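Local atomic coordinates of fatty acid biosynthesis transcriptional regulator (Streptococcus pneumoniae, PDB entry 6JBX), a protein that probably represses the fatty acid synthesis pathway as a DNA-binding transcription factor of the MarR family, with acyl-ACP as co-repressor. Residues P56-S61 against V99-T104; M46-V51 against K65-T70. All blocks are in the same frame, centred on the assembly; numbering follows the deposited sequence.

The four segments alternate along the chain, 46-51, 56-61, 65-70, then 99-104, so the two contacts interlock within one MarR-type DNA-binding region. Their centres lie about 11 Å apart, and both use helix 60-67: contact 1 holds its first turn and the loop before it against strand 99-103, while contact 2 sets its last turn on helix 43-54. They also meet directly, L103 CD2 of contact 1 packing 3.7 Å from I49 O of contact 2. One short helix is thereby fixed at its two ends, and each contact also reaches a DNA phosphate, from a nucleotide of chain D in contact 1 and of chain C in contact 2.

Contact 1. Residues P56-S61 against V99-T104; sequences PDVTPS and VHLHLT. With nucleotides of chain D.
L101 and V58 carry the central bond, L101 N donating to V58 O over 2.8 Å. The donor lies in the carbonyl plane, with a C=O...N angle of 157°. A second backbone bond, D57 N to L101 O, is weak, bent to 130° at the hydrogen. Between them they grip L101 through both its backbone N and O. H100 adds a side-chain bond: ND1 reaches D57 O over 3.0 Å, in the carbonyl plane and on a lone pair, the oxygen sitting at the ring edge, slightly tilted out of its plane. The D57 carboxylate is turned obliquely to this ring and does not pair with it.

Closer to the DNA, P60 packs on the strand, its CD 4.0 Å from V99 CB and 4.1 Å from L101 CD1. Separately, T59 CA makes a CA-H...O contact with V99 O at 3.3 Å. Beyond them lies the phosphate of DA5 of chain D. V99 N donates to OP1 over 2.8 Å and S61 N to OP2, so strand and helix start hold different oxygens of the same group. The partial positive charge of the helix start would probably favour the phosphate there. T59 precedes that helix as its N-cap, OG1 lying between backbone N and carbonyl carbon (chi1 75°) and bonded to Q62 N.

Further out, H100 and H102 make backbone hydrogen bonds with V90 and E88 of strand 87-91, and L101 and P60 both rest on L78 of helix 71-84. Strands 87-91 and 99-103 form the antiparallel hairpin of the wing, and its hydrogen bonds to D57 and V58, just before helix 60-67, fit the winged helix-turn-helix domain of MarR regulators.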
loop_
_atom_site.group_PDB
_atom_site.type_symbol
_atom_site.label_atom_id
_atom_site.label_comp_id
_atom_site.label_asym_id
_atom_site.label_seq_id
_atom_site.Cartn_x
_atom_site.Cartn_y
_atom_site.Cartn_z
ATOM N N PRO A 56 -21.682 10.021 6.773
ATOM C CA PRO A 56 -21.961 11.447 7.010
ATOM C C PRO A 56 -22.125 11.740 8.513
ATOM O O PRO A 56 -22.623 10.880 9.256
ATOM C CB PRO A 56 -23.247 11.695 6.215
ATOM C CG PRO A 56 -23.104 10.750 5.039
ATOM C CD PRO A 56 -22.444 9.519 5.628
ATOM N N ASP A 57 -21.623 12.907 8.934
ATOM C CA ASP A 57 -21.609 13.399 10.337
ATOM C C ASP A 57 -20.611 12.652 11.245
ATOM O O ASP A 57 -20.602 12.863 12.455
ATOM C CB ASP A 57 -23.018 13.410 10.935
ATOM C CG ASP A 57 -23.888 14.478 10.299
ATOM O OD1 ASP A 57 -23.326 15.399 9.637
ATOM O OD2 ASP A 57 -25.109 14.380 10.458
ATOM N N VAL A 58 -19.703 11.877 10.694
ATOM C CA VAL A 58 -18.662 11.277 11.495
ATOM C C VAL A 58 -17.807 12.368 12.164
ATOM O O VAL A 58 -17.710 13.526 11.744
ATOM C CB VAL A 58 -17.828 10.334 10.612
ATOM C CG1 VAL A 58 -17.102 11.097 9.507
ATOM C CG2 VAL A 58 -16.851 9.503 11.427
ATOM N N THR A 59 -17.178 12.020 13.257
ATOM C CA THR A 59 -16.394 13.005 13.993
ATOM C C THR A 59 -14.891 12.801 13.738
ATOM O O THR A 59 -14.458 11.713 13.351
ATOM C CB THR A 59 -16.655 12.897 15.505
ATOM O OG1 THR A 59 -15.972 11.747 16.007
ATOM C CG2 THR A 59 -18.121 12.765 15.846
ATOM N N PRO A 60 -14.083 13.811 14.062
ATOM C CA PRO A 60 -12.643 13.577 13.910
ATOM C C PRO A 60 -12.124 12.333 14.643
ATOM O O PRO A 60 -11.299 11.583 14.084
ATOM C CB PRO A 60 -12.008 14.826 14.520
ATOM C CG PRO A 60 -12.990 15.908 14.160
ATOM C CD PRO A 60 -14.337 15.236 14.351
ATOM N N SER A 61 -12.566 12.146 15.887
ATOM C CA SER A 61 -12.160 10.967 16.677
ATOM C C SER A 61 -12.476 9.690 15.899
ATOM O O SER A 61 -11.646 8.800 15.840
ATOM C CB SER A 61 -12.803 10.970 18.044
ATOM O OG SER A 61 -12.431 12.145 18.758
ATOM N N VAL A 99 -17.439 17.726 16.848
ATOM C CA VAL A 99 -17.511 18.252 15.475
ATOM C C VAL A 99 -18.061 17.143 14.586
ATOM O O VAL A 99 -17.635 16.011 14.679
ATOM C CB VAL A 99 -16.146 18.775 14.974
ATOM C CG1 VAL A 99 -16.111 18.977 13.463
ATOM C CG2 VAL A 99 -15.757 20.077 15.661
ATOM N N HIS A 100 -19.017 17.499 13.750
ATOM C CA HIS A 100 -19.572 16.580 12.774
ATOM C C HIS A 100 -19.052 16.970 11.388
ATOM O O HIS A 100 -19.067 18.147 11.019
ATOM C CB HIS A 100 -21.108 16.603 12.813
ATOM C CG HIS A 100 -21.697 16.135 14.106
ATOM N ND1 HIS A 100 -21.529 14.840 14.578
ATOM C CD2 HIS A 100 -22.463 16.769 15.016
ATOM C CE1 HIS A 100 -22.161 14.702 15.723
ATOM N NE2 HIS A 100 -22.751 15.869 16.005
ATOM N N LEU A 101 -18.602 15.985 10.627
ATOM C CA LEU A 101 -17.981 16.263 9.321
ATOM C C LEU A 101 -18.911 15.776 8.214
ATOM O O LEU A 101 -19.504 14.721 8.334
ATOM C CB LEU A 101 -16.652 15.523 9.208
ATOM C CG LEU A 101 -15.647 15.786 10.313
ATOM C CD1 LEU A 101 -14.584 14.702 10.288
ATOM C CD2 LEU A 101 -15.035 17.170 10.183
ATOM N N HIS A 102 -18.944 16.496 7.112
ATOM C CA HIS A 102 -19.672 16.000 5.929
ATOM C C HIS A 102 -19.043 16.583 4.661
ATOM O O HIS A 102 -18.333 17.643 4.697
ATOM C CB HIS A 102 -21.171 16.306 6.031
ATOM C CG HIS A 102 -21.510 17.758 5.969
ATOM N ND1 HIS A 102 -21.665 18.434 4.767
ATOM C CD2 HIS A 102 -21.792 18.649 6.946
ATOM C CE1 HIS A 102 -22.002 19.688 5.010
ATOM N NE2 HIS A 102 -22.094 19.846 6.342
ATOM N N LEU A 103 -19.295 15.886 3.559
ATOM C CA LEU A 103 -18.686 16.240 2.300
ATOM C C LEU A 103 -19.459 17.409 1.695
ATOM O O LEU A 103 -20.670 17.393 1.690
ATOM C CB LEU A 103 -18.700 15.052 1.328
ATOM C CG LEU A 103 -17.850 13.829 1.689
ATOM C CD1 LEU A 103 -17.765 12.897 0.502
ATOM C CD2 LEU A 103 -16.453 14.207 2.149
ATOM N N THR A 104 -18.732 18.349 1.108
ATOM C CA THR A 104 -19.333 19.343 0.233
ATOM C C THR A 104 -19.768 18.633 -1.060
ATOM O O THR A 104 -19.558 17.429 -1.238
ATOM C CB THR A 104 -18.362 20.490 -0.081
ATOM O OG1 THR A 104 -17.264 20.034 -0.891
ATOM C CG2 THR A 104 -17.835 21.167 1.166
ATOM P P DA D 5 -14.438 15.260 18.100
ATOM O OP1 DA D 5 -15.565 15.709 17.228
ATOM O OP2 DA D 5 -13.884 13.883 17.946
ATOM O "O5'" DA D 5 -13.276 16.333 18.001
ATOM C "C5'" DA D 5 -13.642 17.689 17.996
ATOM C "C4'" DA D 5 -12.445 18.568 18.244
ATOM O "O4'" DA D 5 -11.676 18.098 19.359
ATOM C "C3'" DA D 5 -11.439 18.669 17.089
ATOM O "O3'" DA D 5 -11.831 19.806 16.309
ATOM C "C2'" DA D 5 -10.109 18.838 17.815
ATOM C "C1'" DA D 5 -10.510 18.883 19.299
ATOM N N9 DA D 5 -9.527 18.310 20.213
ATOM C C8 DA D 5 -9.259 16.986 20.445
ATOM N N7 DA D 5 -8.281 16.786 21.299
ATOM C C5 DA D 5 -7.884 18.068 21.654
ATOM C C6 DA D 5 -6.884 18.540 22.521
ATOM N N6 DA D 5 -6.082 17.740 23.226
ATOM N N1 DA D 5 -6.725 19.878 22.632
ATOM C C2 DA D 5 -7.535 20.680 21.922
ATOM N N3 DA D 5 -8.525 20.352 21.084
ATOM C C4 DA D 5 -8.635 19.016 20.985
#

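Contact 2. Residues M46-V51 against K65-T70; sequences MHTIDV and KELMVT. With nucleotides of chain C.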
loop_
_atom_site.group_PDB
_atom_site.type_symbol
_atom_site.label_atom_id
_atom_site.label_comp_id
_atom_site.label_asym_id
_atom_site.label_seq_id
_atom_site.Cartn_x
_atom_site.Cartn_y
_atom_site.Cartn_z
ATOM N N MET A 46 -7.640 11.425 0.022
ATOM C CA MET A 46 -8.772 10.665 -0.523
ATOM C C MET A 46 -9.265 9.661 0.531
ATOM O O MET A 46 -10.459 9.444 0.649
ATOM C CB MET A 46 -8.379 9.953 -1.813
ATOM C CG MET A 46 -9.520 9.356 -2.578
ATOM S SD MET A 46 -10.772 10.505 -3.214
ATOM C CE MET A 46 -12.125 9.967 -2.176
ATOM N N HIS A 47 -8.377 9.142 1.377
ATOM C CA HIS A 47 -8.857 8.214 2.412
ATOM C C HIS A 47 -9.752 8.949 3.422
ATOM O O HIS A 47 -10.752 8.407 3.833
ATOM C CB HIS A 47 -7.706 7.500 3.136
ATOM C CG HIS A 47 -6.973 6.546 2.259
ATOM N ND1 HIS A 47 -5.658 6.214 2.504
ATOM C CD2 HIS A 47 -7.344 5.911 1.120
ATOM C CE1 HIS A 47 -5.248 5.392 1.556
ATOM N NE2 HIS A 47 -6.269 5.198 0.686
ATOM N N THR A 48 -9.357 10.149 3.840
ATOM C CA THR A 48 -10.171 10.952 4.747
ATOM C C THR A 48 -11.508 11.267 4.081
ATOM O O THR A 48 -12.556 11.056 4.682
ATOM C CB THR A 48 -9.437 12.211 5.198
ATOM O OG1 THR A 48 -8.225 11.787 5.810
ATOM C CG2 THR A 48 -10.240 13.044 6.172
ATOM N N ILE A 49 -11.488 11.649 2.808
ATOM C CA ILE A 49 -12.733 11.956 2.117
ATOM C C ILE A 49 -13.655 10.727 2.134
ATOM O O ILE A 49 -14.886 10.847 2.293
ATOM C CB ILE A 49 -12.473 12.476 0.695
ATOM C CG1 ILE A 49 -11.844 13.873 0.735
ATOM C CG2 ILE A 49 -13.735 12.454 -0.146
ATOM C CD1 ILE A 49 -11.560 14.455 -0.618
ATOM N N ASP A 50 -13.063 9.566 1.945
ATOM C CA ASP A 50 -13.769 8.281 1.820
ATOM C C ASP A 50 -14.502 7.942 3.127
ATOM O O ASP A 50 -15.675 7.612 3.112
ATOM C CB ASP A 50 -12.752 7.183 1.478
ATOM C CG ASP A 50 -13.380 5.870 1.082
ATOM O OD1 ASP A 50 -14.330 5.903 0.264
ATOM O OD2 ASP A 50 -12.928 4.831 1.625
ATOM N N VAL A 51 -13.815 8.063 4.241
ATOM C CA VAL A 51 -14.435 7.824 5.532
ATOM C C VAL A 51 -15.653 8.754 5.694
ATOM O O VAL A 51 -16.742 8.303 6.068
ATOM C CB VAL A 51 -13.424 8.022 6.674
ATOM C CG1 VAL A 51 -14.107 8.003 8.031
ATOM C CG2 VAL A 51 -12.310 6.989 6.625
ATOM N N LYS A 65 -9.770 6.764 14.490
ATOM C CA LYS A 65 -9.804 5.332 14.759
ATOM C C LYS A 65 -9.882 4.562 13.437
ATOM O O LYS A 65 -9.227 3.539 13.266
ATOM C CB LYS A 65 -11.005 4.988 15.648
ATOM C CG LYS A 65 -10.918 5.516 17.075
ATOM C CD LYS A 65 -12.139 5.200 17.913
ATOM C CE LYS A 65 -12.131 5.907 19.253
ATOM N NZ LYS A 65 -13.394 6.656 19.468
ATOM N N GLU A 66 -10.693 5.050 12.513
ATOM C CA GLU A 66 -10.893 4.358 11.260
ATOM C C GLU A 66 -9.600 4.373 10.419
ATOM O O GLU A 66 -9.367 3.447 9.638
ATOM C CB GLU A 66 -12.080 4.990 10.535
ATOM C CG GLU A 66 -12.350 4.404 9.161
ATOM C CD GLU A 66 -12.748 2.939 9.129
ATOM O OE1 GLU A 66 -13.678 2.569 9.875
ATOM O OE2 GLU A 66 -12.137 2.174 8.342
ATOM N N LEU A 67 -8.764 5.406 10.554
ATOM C CA LEU A 67 -7.562 5.537 9.688
ATOM C C LEU A 67 -6.307 5.118 10.459
ATOM O O LEU A 67 -5.257 5.004 9.865
ATOM C CB LEU A 67 -7.401 6.984 9.199
ATOM C CG LEU A 67 -8.410 7.491 8.166
ATOM C CD1 LEU A 67 -8.027 8.877 7.692
ATOM C CD2 LEU A 67 -8.558 6.556 6.981
ATOM N N MET A 68 -6.406 4.946 11.770
ATOM C CA MET A 68 -5.285 4.481 12.565
ATOM C C MET A 68 -4.149 5.513 12.494
ATOM O O MET A 68 -3.007 5.178 12.261
ATOM C CB MET A 68 -4.810 3.098 12.088
ATOM C CG MET A 68 -5.937 2.055 11.967
ATOM S SD MET A 68 -5.474 0.528 11.065
ATOM C CE MET A 68 -6.447 0.709 9.567
ATOM N N VAL A 69 -4.493 6.785 12.675
ATOM C CA VAL A 69 -3.517 7.859 12.904
ATOM C C VAL A 69 -4.058 8.702 14.044
ATOM O O VAL A 69 -5.237 8.622 14.344
ATOM C CB VAL A 69 -3.272 8.741 11.662
ATOM C CG1 VAL A 69 -2.831 7.920 10.459
ATOM C CG2 VAL A 69 -4.497 9.569 11.302
ATOM N N THR A 70 -3.209 9.546 14.600
ATOM C CA THR A 70 -3.585 10.298 15.752
ATOM C C THR A 70 -4.504 11.446 15.356
ATOM O O THR A 70 -4.633 11.778 14.192
ATOM C CB THR A 70 -2.389 10.893 16.488
ATOM O OG1 THR A 70 -1.968 12.063 15.782
ATOM C CG2 THR A 70 -1.270 9.899 16.634
ATOM P P DC C 15 0.295 8.994 13.273
ATOM O OP1 DC C 15 -0.071 7.583 13.478
ATOM O OP2 DC C 15 -0.739 10.061 13.284
ATOM O "O5'" DC C 15 1.337 9.581 14.306
ATOM C "C5'" DC C 15 2.539 8.845 14.532
ATOM C "C4'" DC C 15 3.363 9.565 15.566
ATOM O "O4'" DC C 15 3.605 10.910 15.114
ATOM C "C3'" DC C 15 2.663 9.689 16.914
ATOM O "O3'" DC C 15 3.598 9.413 17.953
ATOM C "C2'" DC C 15 2.227 11.138 16.970
ATOM C "C1'" DC C 15 3.279 11.834 16.126
ATOM N N1 DC C 15 2.815 13.074 15.478
ATOM C C2 DC C 15 3.633 14.203 15.512
ATOM O O2 DC C 15 4.723 14.130 16.089
ATOM N N3 DC C 15 3.204 15.350 14.936
ATOM C C4 DC C 15 2.020 15.383 14.319
ATOM N N4 DC C 15 1.632 16.532 13.765
ATOM C C5 DC C 15 1.171 14.244 14.262
ATOM C C6 DC C 15 1.599 13.123 14.854
#
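L67 and V51 meet through one methyl each, CD2 of the leucine against CG2 of the valine at 3.8 Å, in the winged helix-turn-helix domain where helix 60-67 ends against helix 43-54. L67 has the most surface buried here, and its two methyls divide the work. CD2 touches V51 and also lies 4.0 Å from H47 CB, one turn earlier on the same helix, so it bridges two residues four apart. CD1 goes to T48 instead, where OG1 is 3.5 Å away and the two side chains cross at about a right angle.

V51 is the next most buried, and it points toward the other helix. Its CG2 also meets E66 CG at 3.6 Å, the two side chains sliding past each other in opposite directions. CG of the glutamate, anti to the backbone N (chi1 177°), is the atom that meets V51, so the contact is made by the aliphatic part of the side chain, near a surface open to solvent. H47 takes part through CB, its ring leading away. The interface is accordingly small and largely apolar, 187 Å² in all.

T48 also packs on S77, L78 and L81 of helix 71-84, so L67 CD1 reaches a residue held by the helix that follows. The chain turns just beyond L67: M68 leaves the helix with a positive phi of 63°, and T70 takes the N-cap position of helix 71-84. This is the turn of the helix-turn-helix, and it brings the backbone to the DNA, with T70 N donating to OP2 of DC15 of chain C over 2.8 Å, nearly straight at 170°.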